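Local coordinates for protein endo-1,4-beta-mannanase (Eisenia fetida, PDB 5Y6T) that probably hydrolyses internal beta-1,4-mannosidic bonds in mannan polysaccharides, as a cold-adapted endo-acting glycoside hydrolase of family GH5, at residues N83-G88 against D134-Q139; T140-A145 against N209-A214; E163-P168 against Q205-K210. All blocks are in the same frame, centred on the assembly; numbering follows the deposited sequence.

Interaction 1. Residues N83-G88 against D134-Q139; sequences NGYVVG and DDSKLQ
Lys137 lies over one face of the Tyr85 ring and makes the largest share of this surface contact, its side chain crossing the tyrosine at about a right angle. The aliphatic part does the touching: CG of Lys137 is 3.6 Å from Tyr85 CE1, while CE sits 4.0 Å from the ring plane, displaced toward the rim. The ammonium group rises farther from the same face, NZ 5.7 Å from the Tyr85 centroid and 24° off the ring normal, at most a weak cation-pi attraction. Beyond CG the lysine is extended, and this carries NZ to the carbonyl of Asn83, where Lys137 NZ and Asn83 O form a weak hydrogen bond of 3.1 Å. Gly84 lies close to the same lysine, its O 3.8 Å from Lys137 CD; its positive phi of 93° suits a residue without a side chain. At the ring edge, near its plane, Ser136 OG approaches Tyr85 CE1 to 3.5 Å.

The contact joins the loop leading into strand 86-88 to the first turn of helix 135-152, one of the outer helices of the (beta/alpha)8 barrel of GH5 enzymes. Asp134 is the N-cap of that helix. Its OD1 accepts from Lys137 N at 3.2 Å, from above the carboxylate plane, and from Ser136 OG at 2.8 Å, on the syn side and from the same face. Ser136 N adds a weak third bond to this oxygen. The serine hydroxyl lies between its backbone N and carbonyl carbon (chi1 89°), directed at the cap. In the loop, Asp81 OD1 accepts from the backbone N of both Asn83 and Tyr85.

Interaction 2. Residues T140-A145 against N209-A214; sequences TYIDQA and NKQTAA
Helices 140-145 and 209-214 run side by side in nearly the same direction, their segment axes 10.5 Å apart at closest approach, with a crossing angle of -23°. Ile142 points between them and touches with both branches. Its CG2, anti to the backbone N, presses on Ala214 CB at 3.5 Å, a close methyl-methyl approach; CD1 reaches the backbone of Lys210, 4.0 Å from its O; and CG1 lies 4.1 Å from Gln211 CG.

Closer to the barrel wall the pairing becomes partly polar. Gln211 OE1 comes within 3.1 Å of Tyr141 CE2, with the amide plane turned 88° from the plane of the ring. No hydrogen bond crosses the interface here, and the buried amide is satisfied by others: OE1 accepts from Trp118 NE1, while NE2 donates to Phe207 O one turn back in its own helix. The Tyr141 hydroxyl likewise pairs with His71 NE2.

Parallel neighbouring helices are what successive beta-alpha units of a (beta/alpha)8 barrel produce. Leu117 of strand 112-119 touches both Tyr141 and Gln211, Trp118 meets the Tyr141 ring, and Val86 of strand 86-88 packs on Tyr141 and Ala145.

Interaction 3. Residues E163-P168 against Q205-K210; sequences EVMNEP and QSFINK
With CG anti to the backbone N (chi1 -174°) and a bend at chi3 of -67°, Met165 swings its terminal methyl against the ring of Phe207, which is thrown out from the helix by a chi1 of -178°. The CE methyl comes in obliquely near CD2 and CE2, 3.4 Å from Phe207 CE2, and the two side chains cross at about a right angle. Val164 fits beside them: its CG1 is 4.1 Å from Ile208 CG1 and 4.3 Å from Phe207 CD2, so one methyl serves two successive residues of helix 201-218. The far end of Ile208 is taken up by a proline, with Pro168 CG 3.9 Å from Ile208 CD1. All five residues are buried, and the side chains that meet are all apolar, with no hydrogen bond across.

Tyr128 of helix 126-133 touches both Met165 and Phe207 and extends this layer. Asn166 ND2 and Glu167 OE2 serve other partners: both bind a Tris molecule, probably from the crystallisation liquor, and Glu167 OE2 also bonds His266 ND1. Asn-Glu-Pro at the C-terminal end of a barrel strand matches the motif of GH5 and related (beta/alpha)8 glycosidases, in which the glutamate is the acid/base; Glu167 is probably its counterpart.

The three contacts step inward on one side of the barrel, their centres about 23, 17 and 10 Å from the centre of the protein. Interactions 1 and 2, about 10 Å apart, both use helix 135-152 and are joined by a probable hydrogen bond from Val86 N to Thr140 OG1. Interactions 2 and 3, about 11 Å apart, share Asn209 and Lys210 of helix 201-218. Interactions 1 and 3, about 16 Å apart, also touch where Leu138 packs on Phe207. Interaction 1 closes before either of the others opens, whereas interactions 2 and 3 end on the same helix. Together they connect a peripheral loop, through two adjacent outer helices, to the strand end bearing the probable catalytic glutamate.

Interaction 1. Residues N83-G88 against D134-Q139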
loop_
_atom_site.group_PDB
_atom_site.type_symbol
_atom_site.label_atom_id
_atom_site.label_comp_id
_atom_site.label_asym_id
_atom_site.label_seq_id
_atom_site.Cartn_x
_atom_site.Cartn_y
_atom_site.Cartn_z
ATOM N N ASN A 83 16.138 -1.134 24.696
ATOM C CA ASN A 83 14.891 -1.450 25.304
ATOM C C ASN A 83 13.706 -1.534 24.330
ATOM O O ASN A 83 12.602 -1.770 24.756
ATOM C CB ASN A 83 14.567 -0.427 26.354
ATOM C CG ASN A 83 15.510 -0.533 27.562
ATOM O OD1 ASN A 83 15.737 -1.621 28.052
ATOM N ND2 ASN A 83 16.012 0.589 28.041
ATOM N N GLY A 84 13.953 -1.335 23.044
ATOM C CA GLY A 84 12.926 -1.455 21.994
ATOM C C GLY A 84 12.250 -0.145 21.664
ATOM O O GLY A 84 11.312 -0.166 20.880
ATOM N N TYR A 85 12.681 0.967 22.271
ATOM C CA TYR A 85 12.137 2.299 21.895
ATOM C C TYR A 85 12.784 2.714 20.585
ATOM O O TYR A 85 13.977 2.463 20.312
ATOM C CB TYR A 85 12.375 3.362 22.963
ATOM C CG TYR A 85 11.593 2.997 24.197
ATOM C CD1 TYR A 85 10.238 3.224 24.297
ATOM C CD2 TYR A 85 12.197 2.277 25.183
ATOM C CE1 TYR A 85 9.503 2.809 25.368
ATOM C CE2 TYR A 85 11.443 1.856 26.276
ATOM C CZ TYR A 85 10.119 2.112 26.335
ATOM O OH TYR A 85 9.378 1.689 27.425
ATOM N N VAL A 86 12.029 3.389 19.741
ATOM C CA VAL A 86 12.618 3.820 18.464
ATOM C C VAL A 86 13.351 5.182 18.628
ATOM O O VAL A 86 12.830 6.101 19.241
ATOM C CB VAL A 86 11.519 3.887 17.346
ATOM C CG1 VAL A 86 12.047 4.535 16.074
ATOM C CG2 VAL A 86 10.913 2.499 17.054
ATOM N N VAL A 87 14.542 5.280 18.057
ATOM C CA VAL A 87 15.374 6.471 18.152
ATOM C C VAL A 87 15.517 7.202 16.842
ATOM O O VAL A 87 15.946 8.359 16.838
ATOM C CB VAL A 87 16.782 6.205 18.760
ATOM C CG1 VAL A 87 16.647 5.760 20.192
ATOM C CG2 VAL A 87 17.609 5.236 17.895
ATOM N N GLY A 88 15.035 6.603 15.761
ATOM C CA GLY A 88 15.108 7.251 14.459
ATOM C C GLY A 88 14.690 6.318 13.379
ATOM O O GLY A 88 14.361 5.158 13.650
ATOM N N ASP A 134 2.681 -2.467 22.352
ATOM C CA ASP A 134 3.053 -1.556 23.443
ATOM C C ASP A 134 2.985 -0.115 22.892
ATOM O O ASP A 134 3.851 0.360 22.124
ATOM C CB ASP A 134 4.445 -1.975 23.917
ATOM C CG ASP A 134 5.039 -1.070 24.982
ATOM O OD1 ASP A 134 4.618 0.082 25.128
ATOM O OD2 ASP A 134 5.962 -1.561 25.672
ATOM N N ASP A 135 1.933 0.597 23.272
ATOM C CA ASP A 135 1.721 1.944 22.798
ATOM C C ASP A 135 2.837 2.909 23.142
ATOM O O ASP A 135 3.035 3.892 22.448
ATOM C CB ASP A 135 0.381 2.470 23.332
ATOM C CG ASP A 135 -0.812 1.962 22.509
ATOM O OD1 ASP A 135 -0.606 1.399 21.380
ATOM O OD2 ASP A 135 -1.979 2.149 22.967
ATOM N N SER A 136 3.500 2.683 24.272
ATOM C CA SER A 136 4.641 3.560 24.641
ATOM C C SER A 136 5.763 3.451 23.609
ATOM O O SER A 136 6.355 4.463 23.194
ATOM C CB SER A 136 5.128 3.261 26.084
ATOM O OG SER A 136 6.131 2.257 26.163
ATOM N N LYS A 137 6.018 2.239 23.160
ATOM C CA LYS A 137 7.011 2.036 22.094
ATOM C C LYS A 137 6.562 2.542 20.730
ATOM O O LYS A 137 7.323 3.232 20.033
ATOM C CB LYS A 137 7.439 0.583 22.037
ATOM C CG LYS A 137 8.220 0.230 23.278
ATOM C CD LYS A 137 8.624 -1.211 23.381
ATOM C CE LYS A 137 9.525 -1.502 24.638
ATOM N NZ LYS A 137 9.799 -2.998 24.788
ATOM N N LEU A 138 5.306 2.232 20.367
ATOM C CA LEU A 138 4.722 2.797 19.153
ATOM C C LEU A 138 4.821 4.299 19.110
ATOM O O LEU A 138 5.155 4.884 18.071
ATOM C CB LEU A 138 3.252 2.326 19.023
ATOM C CG LEU A 138 2.537 2.859 17.784
ATOM C CD1 LEU A 138 3.296 2.455 16.523
ATOM C CD2 LEU A 138 1.093 2.322 17.867
ATOM N N GLN A 139 4.574 4.960 20.247
ATOM C CA GLN A 139 4.610 6.413 20.220
ATOM C C GLN A 139 6.047 6.934 19.908
ATOM O O GLN A 139 6.186 7.981 19.331
ATOM C CB GLN A 139 4.146 7.009 21.558
ATOM C CG GLN A 139 3.908 8.502 21.463
ATOM C CD GLN A 139 2.774 8.896 20.545
ATOM O OE1 GLN A 139 1.748 8.159 20.383
ATOM N NE2 GLN A 139 2.972 10.013 19.836
#

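Interaction 2. Residues T140-A145 against N209-A214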
loop_
_atom_site.group_PDB
_atom_site.type_symbol
_atom_site.label_atom_id
_atom_site.label_comp_id
_atom_site.label_asym_id
_atom_site.label_seq_id
_atom_site.Cartn_x
_atom_site.Cartn_y
_atom_site.Cartn_z
ATOM N N THR A 140 7.100 6.212 20.333
ATOM C CA THR A 140 8.453 6.564 19.975
ATOM C C THR A 140 8.746 6.380 18.482
ATOM O O THR A 140 9.394 7.198 17.827
ATOM C CB THR A 140 9.494 5.869 20.897
ATOM O OG1 THR A 140 9.559 4.435 20.639
ATOM C CG2 THR A 140 9.240 6.279 22.342
ATOM N N TYR A 141 8.246 5.298 17.902
ATOM C CA TYR A 141 8.221 5.177 16.427
ATOM C C TYR A 141 7.603 6.386 15.780
ATOM O O TYR A 141 8.169 7.023 14.845
ATOM C CB TYR A 141 7.558 3.855 15.918
ATOM C CG TYR A 141 7.588 3.824 14.404
ATOM C CD1 TYR A 141 8.776 3.656 13.729
ATOM C CD2 TYR A 141 6.417 4.009 13.635
ATOM C CE1 TYR A 141 8.812 3.760 12.349
ATOM C CE2 TYR A 141 6.451 4.098 12.294
ATOM C CZ TYR A 141 7.646 3.935 11.633
ATOM O OH TYR A 141 7.725 4.065 10.252
ATOM N N ILE A 142 6.409 6.738 16.253
ATOM C CA ILE A 142 5.700 7.859 15.670
ATOM C C ILE A 142 6.472 9.182 15.773
ATOM O O ILE A 142 6.605 9.923 14.809
ATOM C CB ILE A 142 4.290 7.985 16.329
ATOM C CG1 ILE A 142 3.396 6.850 15.795
ATOM C CG2 ILE A 142 3.631 9.268 16.022
ATOM C CD1 ILE A 142 2.073 6.637 16.510
ATOM N N ASP A 143 7.032 9.429 16.926
ATOM C CA ASP A 143 7.574 10.766 17.244
ATOM C C ASP A 143 8.980 10.897 16.738
ATOM O O ASP A 143 9.354 11.987 16.282
ATOM C CB ASP A 143 7.635 10.950 18.751
ATOM C CG ASP A 143 6.282 11.225 19.390
ATOM O OD1 ASP A 143 5.276 11.550 18.700
ATOM O OD2 ASP A 143 6.277 11.029 20.613
ATOM N N GLN A 144 9.773 9.805 16.789
ATOM C CA GLN A 144 11.205 9.842 16.483
ATOM C C GLN A 144 11.535 9.463 15.049
ATOM O O GLN A 144 12.578 9.796 14.518
ATOM C CB GLN A 144 12.043 8.943 17.400
ATOM C CG GLN A 144 12.047 9.236 18.905
ATOM C CD GLN A 144 11.799 10.659 19.284
ATOM O OE1 GLN A 144 10.710 11.017 19.662
ATOM N NE2 GLN A 144 12.829 11.467 19.238
ATOM N N ALA A 145 10.636 8.741 14.405
ATOM C CA ALA A 145 10.889 8.275 13.051
ATOM C C ALA A 145 9.822 8.813 12.066
ATOM O O ALA A 145 10.163 9.580 11.135
ATOM C CB ALA A 145 11.031 6.741 13.025
ATOM N N ASN A 209 -4.543 2.806 12.805
ATOM C CA ASN A 209 -5.239 4.034 13.118
ATOM C C ASN A 209 -4.267 5.091 13.653
ATOM O O ASN A 209 -4.274 6.239 13.207
ATOM C CB ASN A 209 -6.321 3.737 14.168
ATOM C CG ASN A 209 -6.992 5.024 14.720
ATOM O OD1 ASN A 209 -6.906 5.292 15.913
ATOM N ND2 ASN A 209 -7.669 5.793 13.845
ATOM N N LYS A 210 -3.429 4.710 14.615
ATOM C CA LYS A 210 -2.526 5.677 15.266
ATOM C C LYS A 210 -1.501 6.223 14.316
ATOM O O LYS A 210 -1.207 7.429 14.331
ATOM C CB LYS A 210 -1.906 5.144 16.572
ATOM C CG LYS A 210 -2.947 4.804 17.637
ATOM C CD LYS A 210 -2.374 4.067 18.854
ATOM C CE LYS A 210 -3.406 3.764 19.958
ATOM N NZ LYS A 210 -3.876 4.927 20.736
ATOM N N GLN A 211 -0.889 5.343 13.536
ATOM C CA GLN A 211 0.091 5.820 12.545
ATOM C C GLN A 211 -0.511 6.612 11.404
ATOM O O GLN A 211 0.052 7.620 10.987
ATOM C CB GLN A 211 0.944 4.692 12.004
ATOM C CG GLN A 211 1.868 4.138 13.052
ATOM C CD GLN A 211 2.516 2.877 12.566
ATOM O OE1 GLN A 211 3.573 2.917 11.909
ATOM N NE2 GLN A 211 1.878 1.744 12.827
ATOM N N THR A 212 -1.722 6.255 11.005
ATOM C CA THR A 212 -2.402 7.010 9.960
ATOM C C THR A 212 -2.675 8.438 10.462
ATOM O O THR A 212 -2.448 9.411 9.737
ATOM C CB THR A 212 -3.673 6.304 9.446
ATOM O OG1 THR A 212 -3.330 5.046 8.806
ATOM C CG2 THR A 212 -4.386 7.122 8.417
ATOM N N ALA A 213 -3.161 8.547 11.692
ATOM C CA ALA A 213 -3.473 9.829 12.289
ATOM C C ALA A 213 -2.162 10.654 12.321
ATOM O O ALA A 213 -2.132 11.859 11.964
ATOM C CB ALA A 213 -3.970 9.629 13.710
ATOM N N ALA A 214 -1.062 10.007 12.776
ATOM C CA ALA A 214 0.196 10.709 12.906
ATOM C C ALA A 214 0.682 11.213 11.551
ATOM O O ALA A 214 1.129 12.369 11.468
ATOM C CB ALA A 214 1.291 9.840 13.540
#

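Interaction 3. Residues E163-P168 against Q205-K210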
loop_
_atom_site.group_PDB
_atom_site.type_symbol
_atom_site.label_atom_id
_atom_site.label_comp_id
_atom_site.label_asym_id
_atom_site.label_seq_id
_atom_site.Cartn_x
_atom_site.Cartn_y
_atom_site.Cartn_z
ATOM N N GLU A 163 1.251 4.166 3.213
ATOM C CA GLU A 163 0.521 2.973 3.545
ATOM C C GLU A 163 1.148 2.362 4.768
ATOM O O GLU A 163 2.336 2.108 4.803
ATOM C CB GLU A 163 0.537 1.935 2.397
ATOM C CG GLU A 163 -0.196 0.671 2.671
ATOM C CD GLU A 163 -0.276 -0.269 1.492
ATOM O OE1 GLU A 163 -0.085 0.185 0.331
ATOM O OE2 GLU A 163 -0.523 -1.449 1.712
ATOM N N VAL A 164 0.366 2.207 5.841
ATOM C CA VAL A 164 0.981 1.729 7.048
ATOM C C VAL A 164 1.516 0.325 6.951
ATOM O O VAL A 164 2.569 0.071 7.505
ATOM C CB VAL A 164 0.070 1.946 8.317
ATOM C CG1 VAL A 164 0.646 1.256 9.556
ATOM C CG2 VAL A 164 -0.093 3.451 8.548
ATOM N N MET A 165 0.689 -0.579 6.444
ATOM C CA MET A 165 1.008 -1.994 6.470
ATOM C C MET A 165 0.505 -2.768 5.286
ATOM O O MET A 165 -0.682 -2.732 4.974
ATOM C CB MET A 165 0.511 -2.625 7.750
ATOM C CG MET A 165 0.961 -4.070 7.872
ATOM S SD MET A 165 0.249 -4.932 9.288
ATOM C CE MET A 165 0.996 -4.086 10.699
ATOM N N ASN A 166 1.402 -3.466 4.594
ATOM C CA ASN A 166 0.976 -4.420 3.593
ATOM C C ASN A 166 0.295 -5.639 4.191
ATOM O O ASN A 166 0.895 -6.281 5.024
ATOM C CB ASN A 166 2.181 -4.894 2.821
ATOM C CG ASN A 166 1.811 -5.961 1.820
ATOM O OD1 ASN A 166 1.087 -5.682 0.862
ATOM N ND2 ASN A 166 2.325 -7.193 2.033
ATOM N N GLU A 167 -0.912 -5.972 3.727
ATOM C CA GLU A 167 -1.589 -7.240 4.117
ATOM C C GLU A 167 -1.527 -7.533 5.627
ATOM O O GLU A 167 -0.990 -8.532 6.052
ATOM C CB GLU A 167 -0.994 -8.386 3.308
ATOM C CG GLU A 167 -1.226 -8.177 1.811
ATOM C CD GLU A 167 -0.820 -9.343 0.922
ATOM O OE1 GLU A 167 -0.196 -10.329 1.459
ATOM O OE2 GLU A 167 -1.157 -9.282 -0.279
ATOM N N PRO A 168 -2.198 -6.732 6.456
ATOM C CA PRO A 168 -2.279 -7.036 7.876
ATOM C C PRO A 168 -2.845 -8.387 8.147
ATOM O O PRO A 168 -2.580 -8.967 9.198
ATOM C CB PRO A 168 -3.208 -5.957 8.420
ATOM C CG PRO A 168 -3.151 -4.835 7.423
ATOM C CD PRO A 168 -2.954 -5.504 6.103
ATOM N N GLN A 205 -5.618 -2.975 13.767
ATOM C CA GLN A 205 -6.357 -1.749 13.542
ATOM C C GLN A 205 -5.872 -0.564 14.337
ATOM O O GLN A 205 -5.816 0.560 13.815
ATOM C CB GLN A 205 -7.863 -1.942 13.771
ATOM C CG GLN A 205 -8.550 -2.891 12.785
ATOM C CD GLN A 205 -9.877 -3.390 13.348
ATOM O OE1 GLN A 205 -9.993 -3.780 14.540
ATOM N NE2 GLN A 205 -10.868 -3.486 12.488
ATOM N N SER A 206 -5.635 -0.771 15.636
ATOM C CA SER A 206 -5.102 0.319 16.486
ATOM C C SER A 206 -3.773 0.853 15.943
ATOM O O SER A 206 -3.583 2.046 15.840
ATOM C CB SER A 206 -5.011 -0.180 17.940
ATOM O OG SER A 206 -4.560 0.888 18.774
ATOM N N PHE A 207 -2.867 -0.074 15.582
ATOM C CA PHE A 207 -1.518 0.222 15.030
ATOM C C PHE A 207 -1.680 1.088 13.771
ATOM O O PHE A 207 -1.023 2.102 13.629
ATOM C CB PHE A 207 -0.790 -1.124 14.781
ATOM C CG PHE A 207 0.628 -1.033 14.261
ATOM C CD1 PHE A 207 1.679 -0.721 15.118
ATOM C CD2 PHE A 207 0.921 -1.398 12.983
ATOM C CE1 PHE A 207 2.976 -0.778 14.683
ATOM C CE2 PHE A 207 2.236 -1.482 12.532
ATOM C CZ PHE A 207 3.260 -1.105 13.391
ATOM N N ILE A 208 -2.617 0.688 12.934
ATOM C CA ILE A 208 -2.901 1.384 11.726
ATOM C C ILE A 208 -3.509 2.770 11.996
ATOM O O ILE A 208 -3.117 3.782 11.348
ATOM C CB ILE A 208 -3.776 0.530 10.756
ATOM C CG1 ILE A 208 -2.939 -0.691 10.284
ATOM C CG2 ILE A 208 -4.244 1.345 9.564
ATOM C CD1 ILE A 208 -3.807 -1.834 9.847
ATOM N N ASN A 209 -4.543 2.806 12.805
ATOM C CA ASN A 209 -5.239 4.034 13.118
ATOM C C ASN A 209 -4.267 5.091 13.653
ATOM O O ASN A 209 -4.274 6.239 13.207
ATOM C CB ASN A 209 -6.321 3.737 14.168
ATOM C CG ASN A 209 -6.992 5.024 14.720
ATOM O OD1 ASN A 209 -6.906 5.292 15.913
ATOM N ND2 ASN A 209 -7.669 5.793 13.845
ATOM N N LYS A 210 -3.429 4.710 14.615
ATOM C CA LYS A 210 -2.526 5.677 15.266
ATOM C C LYS A 210 -1.501 6.223 14.316
ATOM O O LYS A 210 -1.207 7.429 14.331
ATOM C CB LYS A 210 -1.906 5.144 16.572
ATOM C CG LYS A 210 -2.947 4.804 17.637
ATOM C CD LYS A 210 -2.374 4.067 18.854
ATOM C CE LYS A 210 -3.406 3.764 19.958
ATOM N NZ LYS A 210 -3.876 4.927 20.736
#